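Local structure of alpha-1,4-endofucoidanase (Mariniflexile fucanivorans, 6DLH) at residues W50-T55 against P393-Q398; P467-I472 against G484-S489; S473-A476 against W480-S483; L683-Q686 against S692-L695. The protein hydrolyses alpha-1,4 linkages within fucoidan chains, as a retaining family 107 glycoside hydrolase whose catalytic domain is followed by calcium-binding immunoglobulin-like domains. All coordinates share one frame; numbering follows the deposited sequence.

Contact 1 (W50-T55 against P393-Q398); sequences WLPERT and PVLTLQ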
loop_
_atom_site.group_PDB
_atom_site.type_symbol
_atom_site.label_atom_id
_atom_site.label_comp_id
_atom_site.label_asym_id
_atom_site.label_seq_id
_atom_site.Cartn_x
_atom_site.Cartn_y
_atom_site.Cartn_z
ATOM N N TRP A 50 -0.091 -4.206 6.931
ATOM C CA TRP A 50 0.552 -4.288 5.628
ATOM C C TRP A 50 0.938 -2.886 5.163
ATOM O O TRP A 50 0.079 -2.084 4.780
ATOM C CB TRP A 50 -0.364 -5.012 4.631
ATOM C CG TRP A 50 0.291 -5.431 3.354
ATOM C CD1 TRP A 50 0.996 -6.576 3.122
ATOM C CD2 TRP A 50 0.260 -4.722 2.101
ATOM N NE1 TRP A 50 1.415 -6.627 1.819
ATOM C CE2 TRP A 50 0.981 -5.502 1.169
ATOM C CE3 TRP A 50 -0.297 -3.507 1.681
ATOM C CZ2 TRP A 50 1.145 -5.104 -0.159
ATOM C CZ3 TRP A 50 -0.134 -3.116 0.368
ATOM C CH2 TRP A 50 0.583 -3.903 -0.534
ATOM N N LEU A 51 2.239 -2.585 5.245
ATOM C CA LEU A 51 2.685 -1.210 5.096
ATOM C C LEU A 51 3.948 -1.165 4.239
ATOM O O LEU A 51 5.057 -1.408 4.716
ATOM C CB LEU A 51 2.882 -0.589 6.487
ATOM C CG LEU A 51 3.387 0.854 6.543
ATOM C CD1 LEU A 51 2.456 1.795 5.791
ATOM C CD2 LEU A 51 3.551 1.321 7.988
ATOM N N PRO A 52 3.813 -0.876 2.925
ATOM C CA PRO A 52 4.973 -0.573 2.083
ATOM C C PRO A 52 5.521 0.813 2.411
ATOM O O PRO A 52 4.819 1.650 2.990
ATOM C CB PRO A 52 4.426 -0.603 0.648
ATOM C CG PRO A 52 3.049 -1.225 0.772
ATOM C CD PRO A 52 2.555 -0.890 2.168
ATOM N N GLU A 53 6.782 1.038 2.034
ATOM C CA GLU A 53 7.445 2.292 2.339
ATOM C C GLU A 53 7.893 2.984 1.052
ATOM O O GLU A 53 8.025 2.345 0.007
ATOM C CB GLU A 53 8.626 2.045 3.275
ATOM C CG GLU A 53 8.193 1.612 4.666
ATOM C CD GLU A 53 9.338 1.366 5.630
ATOM O OE1 GLU A 53 10.398 1.999 5.451
ATOM O OE2 GLU A 53 9.167 0.540 6.553
ATOM N N ARG A 54 8.141 4.297 1.175
ATOM C CA ARG A 54 8.624 5.170 0.112
ATOM C C ARG A 54 7.660 5.093 -1.067
ATOM O O ARG A 54 7.990 4.530 -2.100
ATOM C CB ARG A 54 10.084 4.840 -0.226
ATOM C CG ARG A 54 10.977 4.759 1.004
ATOM C CD ARG A 54 12.479 4.662 0.781
ATOM N NE ARG A 54 13.054 5.893 0.243
ATOM C CZ ARG A 54 13.301 7.004 0.938
ATOM N NH1 ARG A 54 13.098 7.046 2.246
ATOM N NH2 ARG A 54 13.751 8.080 0.314
ATOM N N THR A 55 6.454 5.638 -0.883
ATOM C CA THR A 55 5.343 5.366 -1.779
ATOM C C THR A 55 5.202 6.450 -2.844
ATOM O O THR A 55 4.382 6.310 -3.746
ATOM C CB THR A 55 4.014 5.287 -1.018
ATOM O OG1 THR A 55 3.775 6.580 -0.462
ATOM C CG2 THR A 55 4.003 4.230 0.067
ATOM N N PRO A 393 10.972 -4.670 -3.398
ATOM C CA PRO A 393 10.163 -4.983 -2.222
ATOM C C PRO A 393 9.712 -6.444 -2.228
ATOM O O PRO A 393 9.488 -7.035 -3.285
ATOM C CB PRO A 393 8.951 -4.044 -2.347
ATOM C CG PRO A 393 8.861 -3.717 -3.829
ATOM C CD PRO A 393 10.288 -3.773 -4.343
ATOM N N VAL A 394 9.614 -7.022 -1.027
ATOM C CA VAL A 394 8.992 -8.320 -0.835
ATOM C C VAL A 394 7.879 -8.119 0.189
ATOM O O VAL A 394 8.131 -8.037 1.385
ATOM C CB VAL A 394 10.028 -9.377 -0.401
ATOM C CG1 VAL A 394 9.415 -10.764 -0.252
ATOM C CG2 VAL A 394 11.231 -9.413 -1.337
ATOM N N LEU A 395 6.648 -7.985 -0.306
ATOM C CA LEU A 395 5.553 -7.500 0.512
ATOM C C LEU A 395 4.738 -8.678 1.039
ATOM O O LEU A 395 3.513 -8.668 1.001
ATOM C CB LEU A 395 4.712 -6.513 -0.307
ATOM C CG LEU A 395 5.458 -5.280 -0.825
ATOM C CD1 LEU A 395 4.526 -4.409 -1.645
ATOM C CD2 LEU A 395 6.037 -4.467 0.327
ATOM N N THR A 396 5.453 -9.694 1.535
ATOM C CA THR A 396 4.853 -10.825 2.226
ATOM C C THR A 396 5.527 -10.946 3.593
ATOM O O THR A 396 6.557 -10.314 3.812
ATOM C CB THR A 396 4.959 -12.100 1.377
ATOM O OG1 THR A 396 6.342 -12.293 1.064
ATOM C CG2 THR A 396 4.136 -12.038 0.107
ATOM N N LEU A 397 4.944 -11.760 4.491
ATOM C CA LEU A 397 5.386 -11.873 5.873
ATOM C C LEU A 397 6.769 -12.513 5.930
ATOM O O LEU A 397 7.079 -13.425 5.164
ATOM C CB LEU A 397 4.411 -12.741 6.677
ATOM C CG LEU A 397 3.007 -12.185 6.925
ATOM C CD1 LEU A 397 2.154 -13.230 7.631
ATOM C CD2 LEU A 397 3.047 -10.901 7.743
ATOM N N GLN A 398 7.581 -12.022 6.873
ATOM C CA GLN A 398 8.688 -12.794 7.417
ATOM C C GLN A 398 8.181 -14.184 7.798
ATOM O O GLN A 398 7.128 -14.323 8.429
ATOM C CB GLN A 398 9.251 -12.107 8.663
ATOM C CG GLN A 398 10.107 -10.888 8.352
ATOM C CD GLN A 398 11.470 -11.255 7.811
ATOM O OE1 GLN A 398 11.806 -12.430 7.650
ATOM N NE2 GLN A 398 12.276 -10.243 7.541
#

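Contact 2 (P467-I472 against G484-S489); sequences PAWLTI and GTPPVS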
loop_
_atom_site.group_PDB
_atom_site.type_symbol
_atom_site.label_atom_id
_atom_site.label_comp_id
_atom_site.label_asym_id
_atom_site.label_seq_id
_atom_site.Cartn_x
_atom_site.Cartn_y
_atom_site.Cartn_z
ATOM N N PRO A 467 -32.316 -18.230 -4.171
ATOM C CA PRO A 467 -32.692 -18.458 -5.568
ATOM C C PRO A 467 -33.294 -19.853 -5.726
ATOM O O PRO A 467 -32.786 -20.824 -5.158
ATOM C CB PRO A 467 -31.357 -18.350 -6.321
ATOM C CG PRO A 467 -30.470 -17.507 -5.418
ATOM C CD PRO A 467 -30.887 -17.896 -4.015
ATOM N N ALA A 468 -34.410 -19.927 -6.467
ATOM C CA ALA A 468 -35.078 -21.183 -6.759
ATOM C C ALA A 468 -34.121 -22.112 -7.506
ATOM O O ALA A 468 -34.271 -23.336 -7.449
ATOM C CB ALA A 468 -36.328 -20.923 -7.568
ATOM N N TRP A 469 -33.139 -21.505 -8.193
ATOM C CA TRP A 469 -32.212 -22.221 -9.056
ATOM C C TRP A 469 -31.041 -22.835 -8.283
ATOM O O TRP A 469 -30.314 -23.654 -8.844
ATOM C CB TRP A 469 -31.733 -21.331 -10.212
ATOM C CG TRP A 469 -31.198 -19.986 -9.816
ATOM C CD1 TRP A 469 -31.869 -18.796 -9.848
ATOM C CD2 TRP A 469 -29.862 -19.679 -9.369
ATOM N NE1 TRP A 469 -31.047 -17.775 -9.450
ATOM C CE2 TRP A 469 -29.810 -18.283 -9.150
ATOM C CE3 TRP A 469 -28.707 -20.442 -9.132
ATOM C CZ2 TRP A 469 -28.657 -17.641 -8.692
ATOM C CZ3 TRP A 469 -27.567 -19.805 -8.683
ATOM C CH2 TRP A 469 -27.547 -18.423 -8.463
ATOM N N LEU A 470 -30.878 -22.460 -7.005
ATOM C CA LEU A 470 -29.710 -22.826 -6.211
ATOM C C LEU A 470 -29.930 -24.165 -5.503
ATOM O O LEU A 470 -30.953 -24.374 -4.849
ATOM C CB LEU A 470 -29.410 -21.704 -5.209
ATOM C CG LEU A 470 -28.073 -21.797 -4.466
ATOM C CD1 LEU A 470 -26.898 -21.427 -5.367
ATOM C CD2 LEU A 470 -28.085 -20.921 -3.219
ATOM N N THR A 471 -28.959 -25.075 -5.673
ATOM C CA THR A 471 -28.859 -26.308 -4.901
ATOM C C THR A 471 -27.643 -26.211 -3.972
ATOM O O THR A 471 -26.630 -25.595 -4.314
ATOM C CB THR A 471 -28.827 -27.551 -5.810
ATOM O OG1 THR A 471 -30.008 -27.630 -6.615
ATOM C CG2 THR A 471 -28.680 -28.852 -5.049
ATOM N N ILE A 472 -27.771 -26.815 -2.787
ATOM C CA ILE A 472 -26.702 -26.918 -1.807
ATOM C C ILE A 472 -26.456 -28.401 -1.544
ATOM O O ILE A 472 -27.276 -29.078 -0.919
ATOM C CB ILE A 472 -27.054 -26.141 -0.521
ATOM C CG1 ILE A 472 -27.139 -24.632 -0.784
ATOM C CG2 ILE A 472 -26.064 -26.473 0.593
ATOM C CD1 ILE A 472 -27.459 -23.790 0.433
ATOM N N GLY A 484 -26.058 -24.103 -9.513
ATOM C CA GLY A 484 -27.264 -23.941 -10.304
ATOM C C GLY A 484 -26.973 -23.048 -11.507
ATOM O O GLY A 484 -25.824 -22.665 -11.725
ATOM N N THR A 485 -28.017 -22.735 -12.283
ATOM C CA THR A 485 -27.896 -21.760 -13.352
ATOM C C THR A 485 -29.004 -20.725 -13.207
ATOM O O THR A 485 -30.180 -21.058 -13.344
ATOM C CB THR A 485 -27.905 -22.425 -14.734
ATOM O OG1 THR A 485 -26.806 -23.333 -14.780
ATOM C CG2 THR A 485 -27.785 -21.430 -15.869
ATOM N N PRO A 486 -28.670 -19.447 -12.911
ATOM C CA PRO A 486 -29.664 -18.376 -12.942
ATOM C C PRO A 486 -30.150 -18.236 -14.383
ATOM O O PRO A 486 -29.354 -18.374 -15.312
ATOM C CB PRO A 486 -28.871 -17.127 -12.520
ATOM C CG PRO A 486 -27.428 -17.477 -12.831
ATOM C CD PRO A 486 -27.325 -18.964 -12.559
ATOM N N PRO A 487 -31.463 -18.000 -14.616
ATOM C CA PRO A 487 -31.955 -17.638 -15.947
ATOM C C PRO A 487 -31.407 -16.277 -16.370
ATOM O O PRO A 487 -30.921 -15.519 -15.528
ATOM C CB PRO A 487 -33.482 -17.573 -15.770
ATOM C CG PRO A 487 -33.685 -17.341 -14.285
ATOM C CD PRO A 487 -32.543 -18.084 -13.619
ATOM N N VAL A 488 -31.507 -15.986 -17.675
ATOM C CA VAL A 488 -31.042 -14.742 -18.280
ATOM C C VAL A 488 -31.800 -13.561 -17.668
ATOM O O VAL A 488 -31.277 -12.450 -17.607
ATOM C CB VAL A 488 -31.184 -14.770 -19.818
ATOM C CG1 VAL A 488 -30.610 -13.524 -20.475
ATOM C CG2 VAL A 488 -30.579 -16.024 -20.439
ATOM N N SER A 489 -33.024 -13.826 -17.199
ATOM C CA SER A 489 -33.930 -12.804 -16.692
ATOM C C SER A 489 -33.695 -12.511 -15.207
ATOM O O SER A 489 -34.370 -11.651 -14.642
ATOM C CB SER A 489 -35.370 -13.189 -16.950
ATOM O OG SER A 489 -35.619 -14.532 -16.547
HETATM O O HOH W 1 -30.254 -24.586 -12.055
#

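Contact 3 (S473-A476 against W480-S483); sequences SQTA and WTLS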
loop_
_atom_site.group_PDB
_atom_site.type_symbol
_atom_site.label_atom_id
_atom_site.label_comp_id
_atom_site.label_asym_id
_atom_site.label_seq_id
_atom_site.Cartn_x
_atom_site.Cartn_y
_atom_site.Cartn_z
ATOM N N SER A 473 -25.331 -28.904 -2.060
ATOM C CA SER A 473 -25.042 -30.326 -1.976
ATOM C C SER A 473 -23.642 -30.553 -1.419
ATOM O O SER A 473 -22.805 -29.655 -1.440
ATOM C CB SER A 473 -25.236 -31.025 -3.309
ATOM O OG SER A 473 -24.490 -30.391 -4.338
ATOM N N GLN A 474 -23.409 -31.775 -0.938
ATOM C CA GLN A 474 -22.102 -32.169 -0.444
ATOM C C GLN A 474 -21.372 -32.963 -1.531
ATOM O O GLN A 474 -21.741 -34.099 -1.831
ATOM C CB GLN A 474 -22.263 -32.917 0.880
ATOM C CG GLN A 474 -21.032 -33.715 1.269
ATOM C CD GLN A 474 -20.717 -33.581 2.734
ATOM O OE1 GLN A 474 -19.612 -33.199 3.107
ATOM N NE2 GLN A 474 -21.693 -33.896 3.573
ATOM N N THR A 475 -20.319 -32.357 -2.096
ATOM C CA THR A 475 -19.712 -32.852 -3.324
ATOM C C THR A 475 -18.476 -33.707 -3.034
ATOM O O THR A 475 -18.030 -34.477 -3.888
ATOM C CB THR A 475 -19.502 -31.719 -4.335
ATOM O OG1 THR A 475 -18.785 -30.679 -3.669
ATOM C CG2 THR A 475 -20.812 -31.196 -4.889
ATOM N N ALA A 476 -17.927 -33.541 -1.826
ATOM C CA ALA A 476 -16.944 -34.443 -1.246
ATOM C C ALA A 476 -17.084 -34.343 0.270
ATOM O O ALA A 476 -17.760 -33.441 0.763
ATOM C CB ALA A 476 -15.549 -34.080 -1.710
ATOM N N TRP A 480 -19.003 -28.477 0.683
ATOM C CA TRP A 480 -20.346 -28.182 0.215
ATOM C C TRP A 480 -20.250 -27.266 -1.001
ATOM O O TRP A 480 -19.305 -26.488 -1.122
ATOM C CB TRP A 480 -21.203 -27.579 1.336
ATOM C CG TRP A 480 -21.683 -28.611 2.312
ATOM C CD1 TRP A 480 -22.920 -29.188 2.359
ATOM C CD2 TRP A 480 -20.917 -29.220 3.370
ATOM N NE1 TRP A 480 -22.980 -30.107 3.372
ATOM C CE2 TRP A 480 -21.767 -30.151 4.009
ATOM C CE3 TRP A 480 -19.602 -29.074 3.837
ATOM C CZ2 TRP A 480 -21.344 -30.923 5.094
ATOM C CZ3 TRP A 480 -19.184 -29.837 4.909
ATOM C CH2 TRP A 480 -20.048 -30.746 5.531
ATOM N N THR A 481 -21.226 -27.393 -1.905
ATOM C CA THR A 481 -21.251 -26.633 -3.144
ATOM C C THR A 481 -22.606 -25.954 -3.291
ATOM O O THR A 481 -23.649 -26.584 -3.138
ATOM C CB THR A 481 -20.960 -27.534 -4.349
ATOM O OG1 THR A 481 -19.739 -28.210 -4.051
ATOM C CG2 THR A 481 -20.830 -26.778 -5.655
ATOM N N LEU A 482 -22.549 -24.649 -3.559
ATOM C CA LEU A 482 -23.680 -23.854 -3.994
ATOM C C LEU A 482 -23.610 -23.799 -5.515
ATOM O O LEU A 482 -22.635 -23.287 -6.074
ATOM C CB LEU A 482 -23.530 -22.450 -3.401
ATOM C CG LEU A 482 -24.108 -22.225 -2.004
ATOM C CD1 LEU A 482 -23.497 -23.168 -0.974
ATOM C CD2 LEU A 482 -23.916 -20.775 -1.584
ATOM N N SER A 483 -24.628 -24.367 -6.175
ATOM C CA SER A 483 -24.610 -24.433 -7.626
ATOM C C SER A 483 -26.020 -24.384 -8.208
ATOM O O SER A 483 -27.009 -24.602 -7.511
ATOM C CB SER A 483 -23.815 -25.624 -8.138
ATOM O OG SER A 483 -24.488 -26.848 -7.884
HETATM O O HOH W 2 -24.755 -27.804 -5.507
#

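Contact 4 (L683-Q686 against S692-L695); sequences LTIQ and SWKL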
loop_
_atom_site.group_PDB
_atom_site.type_symbol
_atom_site.label_atom_id
_atom_site.label_comp_id
_atom_site.label_asym_id
_atom_site.label_seq_id
_atom_site.Cartn_x
_atom_site.Cartn_y
_atom_site.Cartn_z
ATOM N N LEU A 683 45.824 7.977 -14.414
ATOM C CA LEU A 683 44.421 7.649 -14.625
ATOM C C LEU A 683 44.268 6.724 -15.834
ATOM O O LEU A 683 44.660 7.072 -16.947
ATOM C CB LEU A 683 43.626 8.951 -14.796
ATOM C CG LEU A 683 42.125 8.810 -15.068
ATOM C CD1 LEU A 683 41.315 8.855 -13.778
ATOM C CD2 LEU A 683 41.645 9.899 -16.011
ATOM N N THR A 684 43.699 5.534 -15.605
ATOM C CA THR A 684 43.351 4.637 -16.699
ATOM C C THR A 684 41.844 4.387 -16.698
ATOM O O THR A 684 41.124 4.912 -15.853
ATOM C CB THR A 684 44.163 3.334 -16.673
ATOM O OG1 THR A 684 43.892 2.616 -15.466
ATOM C CG2 THR A 684 45.654 3.549 -16.837
ATOM N N ILE A 685 41.377 3.587 -17.661
ATOM C CA ILE A 685 39.966 3.272 -17.770
ATOM C C ILE A 685 39.843 1.775 -18.005
ATOM O O ILE A 685 40.670 1.184 -18.700
ATOM C CB ILE A 685 39.286 4.078 -18.900
ATOM C CG1 ILE A 685 37.772 4.193 -18.686
ATOM C CG2 ILE A 685 39.623 3.509 -20.275
ATOM C CD1 ILE A 685 37.032 4.894 -19.806
ATOM N N GLN A 686 38.809 1.178 -17.407
ATOM C CA GLN A 686 38.442 -0.185 -17.742
ATOM C C GLN A 686 36.923 -0.305 -17.737
ATOM O O GLN A 686 36.242 0.342 -16.943
ATOM C CB GLN A 686 39.121 -1.189 -16.808
ATOM C CG GLN A 686 39.213 -2.588 -17.406
ATOM C CD GLN A 686 40.107 -3.507 -16.608
ATOM O OE1 GLN A 686 40.029 -3.571 -15.382
ATOM N NE2 GLN A 686 40.968 -4.230 -17.309
ATOM N N SER A 692 28.901 0.859 -18.474
ATOM C CA SER A 692 29.710 1.731 -17.631
ATOM C C SER A 692 31.203 1.417 -17.740
ATOM O O SER A 692 31.596 0.258 -17.867
ATOM C CB SER A 692 29.240 1.668 -16.198
ATOM O OG SER A 692 29.293 0.334 -15.712
ATOM N N TRP A 693 32.019 2.480 -17.658
ATOM C CA TRP A 693 33.474 2.403 -17.687
ATOM C C TRP A 693 34.035 3.157 -16.484
ATOM O O TRP A 693 33.615 4.280 -16.208
ATOM C CB TRP A 693 34.019 2.970 -19.010
ATOM C CG TRP A 693 33.646 2.172 -20.224
ATOM C CD1 TRP A 693 32.399 2.039 -20.767
ATOM C CD2 TRP A 693 34.526 1.392 -21.058
ATOM N NE1 TRP A 693 32.438 1.227 -21.868
ATOM C CE2 TRP A 693 33.730 0.815 -22.074
ATOM C CE3 TRP A 693 35.901 1.124 -21.050
ATOM C CZ2 TRP A 693 34.265 -0.014 -23.060
ATOM C CZ3 TRP A 693 36.429 0.298 -22.019
ATOM C CH2 TRP A 693 35.620 -0.262 -23.011
ATOM N N LYS A 694 34.983 2.534 -15.767
ATOM C CA LYS A 694 35.511 3.130 -14.547
ATOM C C LYS A 694 36.883 3.761 -14.789
ATOM O O LYS A 694 37.812 3.106 -15.263
ATOM C CB LYS A 694 35.557 2.124 -13.391
ATOM C CG LYS A 694 36.032 2.693 -12.057
ATOM C CD LYS A 694 35.922 1.735 -10.886
ATOM C CE LYS A 694 37.030 0.705 -10.824
ATOM N NZ LYS A 694 36.774 -0.302 -9.767
ATOM N N LEU A 695 36.981 5.047 -14.437
ATOM C CA LEU A 695 38.236 5.772 -14.383
ATOM C C LEU A 695 38.805 5.636 -12.976
ATOM O O LEU A 695 38.160 6.033 -12.005
ATOM C CB LEU A 695 37.967 7.246 -14.699
ATOM C CG LEU A 695 37.480 7.544 -16.116
ATOM C CD1 LEU A 695 36.813 8.909 -16.182
ATOM C CD2 LEU A 695 38.628 7.457 -17.109
#

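Contact 1 (W50-T55 against P393-Q398)
W50 and L395 carry the tight half of this contact. With CG anti to the backbone N (chi1 -167°), W50 swings its indole across to L395. The indole NE1 of W50 donates to L395 O at 3.0 Å, with an N-H...O angle of 161°. The oxygen sits at the ring edge, close to the indole plane, although NE1 is tilted 33° from the carbonyl plane of L395. Beside this bond the leucine side chain crosses the indole at about a right angle, L395 CD1 lying 3.8 Å from W50 CZ2. L395, the centre of an inverse gamma turn, meets the same tryptophan with its carbonyl and its side chain. The other side is looser. L395 CD2 approaches P52 CB only to 4.2 Å, while P52 CD lies over one face of the W50 ring, toward its rim. Past P52 the chains diverge, and the partly exposed E53 and R54 turn to other partners, N352 and E390. The tryptophan follows strand 46-49 of the parallel sheet, whose strand order is consistent with the catalytic (beta/alpha)-barrel. Its ring meets W133 of helix 129-139 edge-to-face, packs on F68 of helix 66-71 and touches V81 and L83 of strand 80-84.

Contact 2 (P467-I472 against G484-S489)
W469 lays its indole along the T485-P487 backbone and the rings of the two prolines. Its CG lies between the backbone N and the carbonyl carbon (chi1 51°), and W469 CB starts the contact 3.5 Å from T485 O. CG then meets T485 O and P486 CA, and CD2 meets P486 N. P486 CA stands 3.6 Å from the centroid of the five-membered ring of W469 and 1° off its normal, a CH-pi contact squarely over the face. W469 CD1 reaches P487 CD at 3.9 Å, W469 CE2 meets P486 CB at 3.7 Å, and NE1 hydrogen-bonds OE1 of E490, just beyond the second segment. On the six-membered ring, CE3 lies near P486 N and G484 C, CZ2 meets P486 CB, W469 CZ3 is 4.0 Å from P486 CD, and CH2, the tip, meets that same CD. The opposite face takes P467 CB and L470 CB near its rim. The packed indole sits where a type I turn, P467 to L470, leads into strand 471-476 of the immunoglobulin-like domain, against the loop that leaves strand 479-484. Replacing W469 by alanine would probably leave E490 OE1 without its indole donor and open a gap between P467 and P486. G484 CA makes a CA-H...O contact of 3.4 Å with W469 O. A water accepts from T485 N at 2.9 Å and donates weakly to W469 O.

Contact 3 (S473-A476 against W480-S483)
S473 and T481 form an antiparallel hydrogen-bonded pair: S473 N donates to T481 O at 3.1 Å and T481 N to S473 O at 2.8 Å, the second nearly along the C=O axis. T481 O has a further donor, a water 2.9 Å away that also bonds S473 OG and S483 OG. T475 OG1 donates to T481 OG1 at 2.7 Å, and the T481 hydroxyl is bonded in turn to N442 OD1 on the neighbouring strand. On the other face of the sheet, Q474 and W480 are the non-hydrogen-bonded pair. Q474 CG is anti to the backbone N (chi1 163°) and the chain bends at chi2, which brings the amide over the indole, planes 40° apart. Q474 OE1 lies 3.4 Å above one face of the W480 ring, toward the rim, its polar partner being G478 N in the turn; Q474 NE2 approaches W480 CZ2 to 3.4 Å. Q474 CB adds a CH-pi contact with the five-membered ring. A serine in place of W480 would remove the ring under the Q474 side chain and would probably leave its amide held by G478 N alone among the contacts described. This is a tight beta hairpin within the three-stranded antiparallel sheet of an immunoglobulin-like domain.

Contact 4 (L683-Q686 against S692-L695)
Q686 and K694 supply the backbone hydrogen bonds. As an antiparallel hydrogen-bonded pair they exchange Q686 N to K694 O at 3.1 Å and K694 N to Q686 O at 2.8 Å, the latter with an N-H...O angle of 164°. Weaker CA-H...O contacts accompany the non-hydrogen-bonded pair I685-L695: I685 CA lies 3.3 Å from K694 O, and L695 CA 3.4 Å from T684 O. K694 O therefore receives both an N-H and a C-H from the opposite strand. The third kind is apolar and lies on the face of I685 and L695. With CG1 anti to the backbone N (chi1 -157°), I685 runs obliquely across its neighbours, I685 CG1 3.7 Å from L695 CD2 and the terminal CD1 3.7 Å from W693 CB. L683 closes the other flank, its CD1 3.8 Å from L695 CB. The Q686 and K694 side chains start from the opposite, exposed face; the K694 chain, bent at chi3, carries its amine off from strand 684-689. Strands 684-689 and 692-697 form a beta hairpin, and S692 OG bonds D689. Strand 692-697 is central in its three-stranded sheet, with backbone hydrogen bonds between W693 and L658 and between L695 and Y656 of strand 654-659; L683, I685 and L695 all pack on F711 of strand 705-713, in the facing sheet of the immunoglobulin-like sandwich.

Along the chain, contact 1 closes first, within the catalytic domain; contact 3 is nested inside the loop that contact 2 closes; and contact 4 comes last. Contacts 2 and 3 have centres 14 Å apart and share strand 471-476, paired with strand 479-484 in one sheet. They touch, T471 N lying 2.7 Å from S483 O, a probable hydrogen bond. Contact 4 occupies a comparable hairpin in a later immunoglobulin-like domain, its centre 73 Å from that of contact 2, on the opposite side of the chain's centre. Contact 1 lies about 38 Å from contacts 3 and 4 (centres), so the four belong to well-separated parts of a multidomain chain: the catalytic domain and two immunoglobulin-like domains.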